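Local atomic coordinates of malonyl CoA-acyl carrier protein transacylase (Staphylococcus aureus, PDB entry 3IM9), a protein that catalyses the transfer of the malonyl group from malonyl-CoA to the holo acyl carrier protein, supplying malonyl-ACP for fatty acid biosynthesis. Residues Leu141-Asp144 and Phe145-Asp149. Numbering follows the deposited sequence.
Sequences LGLD and FDKVD
Val148 N donates to the carbonyl O of Asp144 over 3.0 Å, a nearly straight bond (N-H...O 164°) that closes the first turn of helix 145-155. Asp144 is the N-cap residue of that helix, whose first turn follows a short loop after strand 135-141 in the smaller, mixed-sheet part of the acyltransferase fold. Asp144 O also takes a weak, strongly bent bond from Lys147 N at 3.1 Å. Aspartate is a common N-cap residue, but here its carboxylate makes no capping bond; its CG lies anti to its own carbonyl carbon (chi1 -84°), beside the backbone N. Asp146 OD2 comes within 3.5 Å of Asp144 CB, a van der Waals contact. Asp144 OD2 and Asp146 OD2, 4.5 Å apart, carry like charge that exposure to solvent probably screens, while the positive end of the helix dipole should favour acids here.

On the side of the helix facing the sheet, Val148 is buried and turns its branched side chain against Ile173 and Val175 of strand 172-176; a compact apolar residue suits this helix-sheet interface. Phe145, its CG anti to the backbone N (chi1 172°), carries its ring away from the loop to Pro164 and Ile167 of strand 162-169. Gly142 suits the bend after the strand because its positive phi would press a CB against the preceding carbonyl O. Leu143 then directs its side chain back at the helix, its two methyls lying across the aliphatic part of Lys147, where Leu143 CD2 lies 3.9 Å from Lys147 CG, while the ammonium continues outward. Closer to the backbone, Leu143 CB meets Val148 CG2 at 3.7 Å, and Val148 CG2 also lies 3.4 Å from Asp144 O.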
# COMPACT_ATOMS: atom_id res chain seq x y z
N LEU A 141 -13.61 12.70 3.88
CA LEU A 141 -12.61 13.76 3.89
C LEU A 141 -13.09 14.80 4.89
O LEU A 141 -14.25 15.16 4.90
CB LEU A 141 -12.44 14.39 2.54
CG LEU A 141 -12.09 13.34 1.44
CD1 LEU A 141 -11.89 14.02 0.10
CD2 LEU A 141 -10.84 12.43 1.75
N GLY A 142 -12.14 15.38 5.61
CA GLY A 142 -12.44 16.59 6.40
C GLY A 142 -12.89 16.34 7.81
O GLY A 142 -13.26 17.30 8.52
N LEU A 143 -12.85 15.10 8.29
CA LEU A 143 -13.30 14.82 9.65
C LEU A 143 -12.23 14.19 10.47
O LEU A 143 -11.50 13.36 9.97
CB LEU A 143 -14.55 13.88 9.64
CG LEU A 143 -15.84 14.49 9.22
CD1 LEU A 143 -16.92 13.38 9.25
CD2 LEU A 143 -16.25 15.64 10.20
N ASP A 144 -12.17 14.49 11.76
CA ASP A 144 -11.22 13.80 12.64
C ASP A 144 -11.54 12.30 12.76
O ASP A 144 -12.70 11.90 12.60
CB ASP A 144 -11.21 14.44 14.03
CG ASP A 144 -10.31 15.66 14.10
OD1 ASP A 144 -9.58 15.92 13.12
OD2 ASP A 144 -10.32 16.35 15.14
N PHE A 145 -10.53 11.48 13.03
CA PHE A 145 -10.73 10.04 13.16
C PHE A 145 -11.86 9.73 14.18
O PHE A 145 -12.67 8.80 13.98
CB PHE A 145 -9.45 9.33 13.60
CG PHE A 145 -9.67 7.91 13.92
CD1 PHE A 145 -10.02 7.51 15.21
CD2 PHE A 145 -9.62 6.94 12.88
CE1 PHE A 145 -10.28 6.15 15.49
CE2 PHE A 145 -9.90 5.56 13.18
CZ PHE A 145 -10.20 5.15 14.45
N ASP A 146 -11.86 10.43 15.32
CA ASP A 146 -12.85 10.09 16.36
C ASP A 146 -14.31 10.32 15.86
O ASP A 146 -15.19 9.54 16.17
CB ASP A 146 -12.56 10.76 17.73
CG ASP A 146 -12.45 12.29 17.67
OD1 ASP A 146 -11.92 12.88 18.67
OD2 ASP A 146 -12.89 12.93 16.67
N LYS A 147 -14.50 11.34 15.04
CA LYS A 147 -15.80 11.60 14.50
C LYS A 147 -16.15 10.55 13.43
O LYS A 147 -17.31 10.09 13.36
CB LYS A 147 -15.82 12.99 13.92
CG LYS A 147 -17.10 13.31 13.21
CD LYS A 147 -18.36 13.27 14.17
CE LYS A 147 -18.88 14.69 14.46
NZ LYS A 147 -20.08 14.60 15.34
N VAL A 148 -15.19 10.17 12.62
CA VAL A 148 -15.45 9.10 11.60
C VAL A 148 -15.78 7.80 12.32
O VAL A 148 -16.69 7.05 11.88
CB VAL A 148 -14.25 8.94 10.70
CG1 VAL A 148 -14.52 7.83 9.59
CG2 VAL A 148 -13.99 10.26 9.90
N ASP A 149 -15.07 7.47 13.38
CA ASP A 149 -15.30 6.21 14.06
C ASP A 149 -16.69 6.26 14.73
O ASP A 149 -17.45 5.28 14.66
CB ASP A 149 -14.20 6.03 15.12
CG ASP A 149 -14.17 4.62 15.70
OD1 ASP A 149 -14.25 3.62 14.97
OD2 ASP A 149 -14.14 4.55 16.94